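Local structure of 3-carboxy-cis,cis-muconate cycloisomerase (Pseudomonas putida, 1RE5) at residues L338-A341 / Q342-A345; K205-P208 / V209-L213. The protein is a cycloisomerase of the fumarase/aspartase superfamily, a largely helical enzyme of long packed helices that assembles as a tetramer. One frame throughout, in Å; residues are numbered along the deposited sequence.

Contact 1. Residues L338-A341 / Q342-A345; sequences LRQA and QVIA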
loop_
_atom_site.group_PDB
_atom_site.type_symbol
_atom_site.label_atom_id
_atom_site.label_comp_id
_atom_site.label_asym_id
_atom_site.label_seq_id
_atom_site.Cartn_x
_atom_site.Cartn_y
_atom_site.Cartn_z
ATOM N N LEU D 338 -5.131 15.328 14.274
ATOM C CA LEU D 338 -4.538 16.412 15.046
ATOM C C LEU D 338 -5.577 16.945 16.022
ATOM O O LEU D 338 -5.300 17.169 17.207
ATOM C CB LEU D 338 -4.085 17.532 14.114
ATOM C CG LEU D 338 -2.681 17.332 13.569
ATOM C CD1 LEU D 338 -2.470 18.270 12.417
ATOM C CD2 LEU D 338 -1.648 17.563 14.674
ATOM N N ARG D 339 -6.782 17.136 15.504
ATOM C CA ARG D 339 -7.881 17.633 16.302
ATOM C C ARG D 339 -8.116 16.786 17.539
ATOM O O ARG D 339 -8.155 17.293 18.663
ATOM C CB ARG D 339 -9.152 17.640 15.486
ATOM C CG ARG D 339 -10.294 18.215 16.258
ATOM C CD ARG D 339 -11.590 18.044 15.523
ATOM N NE ARG D 339 -12.606 18.958 16.032
ATOM C CZ ARG D 339 -13.897 18.867 15.741
ATOM N NH1 ARG D 339 -14.331 17.890 14.941
ATOM N NH2 ARG D 339 -14.750 19.758 16.243
ATOM N N GLN D 340 -8.273 15.486 17.321
ATOM C CA GLN D 340 -8.531 14.542 18.400
ATOM C C GLN D 340 -7.359 14.392 19.355
ATOM O O GLN D 340 -7.560 14.222 20.554
ATOM C CB GLN D 340 -8.884 13.186 17.813
ATOM C CG GLN D 340 -9.893 12.442 18.627
ATOM C CD GLN D 340 -11.180 13.217 18.783
ATOM O OE1 GLN D 340 -11.797 13.646 17.795
ATOM N NE2 GLN D 340 -11.600 13.400 20.031
ATOM N N ALA D 341 -6.137 14.450 18.831
ATOM C CA ALA D 341 -4.943 14.333 19.670
ATOM C C ALA D 341 -4.867 15.515 20.639
ATOM O O ALA D 341 -4.411 15.369 21.775
ATOM C CB ALA D 341 -3.685 14.290 18.809
ATOM N N GLN D 342 -5.312 16.684 20.182
ATOM C CA GLN D 342 -5.304 17.884 21.009
ATOM C C GLN D 342 -6.243 17.682 22.193
ATOM O O GLN D 342 -5.879 17.942 23.349
ATOM C CB GLN D 342 -5.769 19.093 20.190
ATOM C CG GLN D 342 -5.818 20.412 20.961
ATOM C CD GLN D 342 -4.460 20.835 21.487
ATOM O OE1 GLN D 342 -3.489 20.913 20.732
ATOM N NE2 GLN D 342 -4.387 21.121 22.785
ATOM N N VAL D 343 -7.455 17.217 21.901
ATOM C CA VAL D 343 -8.432 16.987 22.949
ATOM C C VAL D 343 -7.892 16.081 24.041
ATOM O O VAL D 343 -7.981 16.425 25.216
ATOM C CB VAL D 343 -9.720 16.352 22.410
ATOM C CG1 VAL D 343 -10.593 15.882 23.572
ATOM C CG2 VAL D 343 -10.470 17.347 21.574
ATOM N N ILE D 344 -7.327 14.933 23.668
ATOM C CA ILE D 344 -6.832 14.041 24.699
ATOM C C ILE D 344 -5.556 14.544 25.342
ATOM O O ILE D 344 -5.351 14.353 26.525
ATOM C CB ILE D 344 -6.615 12.555 24.209
ATOM C CG1 ILE D 344 -5.131 12.237 24.179
ATOM C CG2 ILE D 344 -7.270 12.293 22.852
ATOM C CD1 ILE D 344 -4.864 10.842 23.740
ATOM N N ALA D 345 -4.700 15.206 24.585
ATOM C CA ALA D 345 -3.458 15.691 25.168
ATOM C C ALA D 345 -3.679 16.676 26.308
ATOM O O ALA D 345 -3.013 16.608 27.348
ATOM C CB ALA D 345 -2.594 16.337 24.101
#
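L338 to Q342, R339 to V343, Q340 to I344 and A341 to A345 are joined by successive i to i+4 backbone hydrogen bonds, so 338-345 forms two turns of regular alpha helix inside helix 319-347. A345 N lies 2.8 Å from A341 O, and the bond from V343 N to R339 O is weak. R339 O also receives a second, weak bond from Q342 N, bent to 123°. Around the helix the side chains part company. Q340 bends at chi2 (58°) so that its amide leans back toward the next turn, with NE2 4.2 Å from V343 CB; this is a van der Waals approach, and the valine offers the amide only hydrocarbon. Q340 also packs on V290 and L291 of helix 286-307. With V343 CG1 anti to the backbone N, CG2 is left beside that N and lies 3.7 Å from R339 O. Q342 leaves the turn by another route, and its buried side chain packs on K131, L132 and T135 of helix 106-142. I344 meets F250 and I254 of helix 231-257, and L338 and A341 share L247 there. The bonding between the turns is thus wholly main-chain, and the side chains on the buried flanks pack against the neighbouring helices, while R339 and V343 face solvent.

Contact 2. Residues K205-P208 / V209-L213; sequences KAMP and VAEAL
M207 and E211 owe their meeting to matching first torsions: in each, CG stands anti to the carbonyl carbon and beside the backbone N (chi1 -71° and -48°). M207 then folds at chi2 and again at chi3 (-77°), which turns its methyl forward along the helix, while E211 runs on extended past CG. The two chains cross obliquely, and M207 CE ends 4.1 Å from E211 OE2, a loose contact of a methyl with a carboxylate oxygen. Beneath them E211 N donates to M207 O at 2.9 Å, nearly straight. A210 N bonds A206 O at 2.8 Å, and A212 N reaches P208 O at 3.1 Å. These are the first two turns of helix 206-217, and P208 sits in the first of them, a fitting place for a proline: it has no N-H to give, and at a helix start none is called for, yet its carbonyl still takes part in the i to i+4 pattern. A210 CB rests 3.4 Å from M207 O, and A212 CB lies at the same distance from P208 O. On another flank V209 packs on E39 of helix 21-40 and on A42 just beyond it, and K205 touches L44. L213 sets its side chain against F31 and A34 of helix 21-40. Across the subunit boundary, A206 packs on Q433 and M207 on R440, both of a second copy of the protein.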
loop_
_atom_site.group_PDB
_atom_site.type_symbol
_atom_site.label_atom_id
_atom_site.label_comp_id
_atom_site.label_asym_id
_atom_site.label_seq_id
_atom_site.Cartn_x
_atom_site.Cartn_y
_atom_site.Cartn_z
ATOM N N LYS D 205 6.399 37.560 -23.962
ATOM C CA LYS D 205 5.767 38.091 -22.748
ATOM C C LYS D 205 5.624 36.977 -21.703
ATOM O O LYS D 205 5.052 37.197 -20.627
ATOM C CB LYS D 205 4.374 38.651 -23.056
ATOM C CG LYS D 205 4.352 39.843 -23.983
ATOM C CD LYS D 205 5.043 41.054 -23.374
ATOM C CE LYS D 205 4.808 42.300 -24.229
ATOM N NZ LYS D 205 5.430 43.536 -23.656
ATOM N N ALA D 206 6.146 35.792 -22.028
ATOM C CA ALA D 206 6.071 34.619 -21.155
ATOM C C ALA D 206 6.592 34.838 -19.731
ATOM O O ALA D 206 5.817 34.800 -18.763
ATOM C CB ALA D 206 6.805 33.446 -21.806
ATOM N N MET D 207 7.899 35.060 -19.600
ATOM C CA MET D 207 8.499 35.276 -18.282
ATOM C C MET D 207 7.907 36.468 -17.537
ATOM O O MET D 207 7.673 36.401 -16.324
ATOM C CB MET D 207 10.012 35.443 -18.403
ATOM C CG MET D 207 10.722 34.155 -18.755
ATOM S SD MET D 207 10.266 32.836 -17.613
ATOM C CE MET D 207 11.245 33.309 -16.188
ATOM N N PRO D 208 7.668 37.582 -18.246
ATOM C CA PRO D 208 7.097 38.738 -17.550
ATOM C C PRO D 208 5.745 38.381 -16.950
ATOM O O PRO D 208 5.471 38.694 -15.797
ATOM C CB PRO D 208 6.991 39.787 -18.653
ATOM C CG PRO D 208 8.167 39.459 -19.520
ATOM C CD PRO D 208 8.088 37.949 -19.611
ATOM N N VAL D 209 4.909 37.709 -17.730
ATOM C CA VAL D 209 3.591 37.330 -17.241
ATOM C C VAL D 209 3.736 36.342 -16.090
ATOM O O VAL D 209 3.030 36.438 -15.081
ATOM C CB VAL D 209 2.740 36.696 -18.368
ATOM C CG1 VAL D 209 1.421 36.184 -17.810
ATOM C CG2 VAL D 209 2.468 37.728 -19.454
ATOM N N ALA D 210 4.667 35.402 -16.250
ATOM C CA ALA D 210 4.940 34.380 -15.242
ATOM C C ALA D 210 5.293 34.981 -13.879
ATOM O O ALA D 210 4.677 34.655 -12.858
ATOM C CB ALA D 210 6.073 33.477 -15.721
ATOM N N GLU D 211 6.284 35.866 -13.868
ATOM C CA GLU D 211 6.717 36.498 -12.628
ATOM C C GLU D 211 5.609 37.344 -12.016
ATOM O O GLU D 211 5.379 37.300 -10.806
ATOM C CB GLU D 211 7.972 37.324 -12.891
ATOM C CG GLU D 211 8.984 36.513 -13.683
ATOM C CD GLU D 211 10.411 36.956 -13.476
ATOM O OE1 GLU D 211 10.690 38.163 -13.668
ATOM O OE2 GLU D 211 11.254 36.090 -13.131
ATOM N N ALA D 212 4.907 38.095 -12.857
ATOM C CA ALA D 212 3.809 38.919 -12.379
ATOM C C ALA D 212 2.777 38.018 -11.708
ATOM O O ALA D 212 2.295 38.316 -10.614
ATOM C CB ALA D 212 3.170 39.660 -13.538
ATOM N N LEU D 213 2.448 36.910 -12.371
ATOM C CA LEU D 213 1.463 35.954 -11.862
ATOM C C LEU D 213 1.853 35.354 -10.510
ATOM O O LEU D 213 1.027 35.269 -9.594
ATOM C CB LEU D 213 1.257 34.834 -12.882
ATOM C CG LEU D 213 0.242 33.753 -12.509
ATOM C CD1 LEU D 213 -1.055 34.387 -12.005
ATOM C CD2 LEU D 213 -0.015 32.872 -13.735
#

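From the N terminus, contact 2 comes first, in the first two turns of helix 206-217; contact 1 follows more than a hundred residues later, near the end of helix 319-347. Each lies within a single helix, so neither closes a loop, and the two stand in series without nesting or crossing. Their centres are 44 Å apart and their nearest atoms about 28 Å. Contact 2, far from the middle of the chain, joins its short helix to helix 21-40 and to another subunit. The centre of contact 1 is about 11 Å from the centre of the chain, among helices 106-142, 231-257 and 286-307 of its own chain.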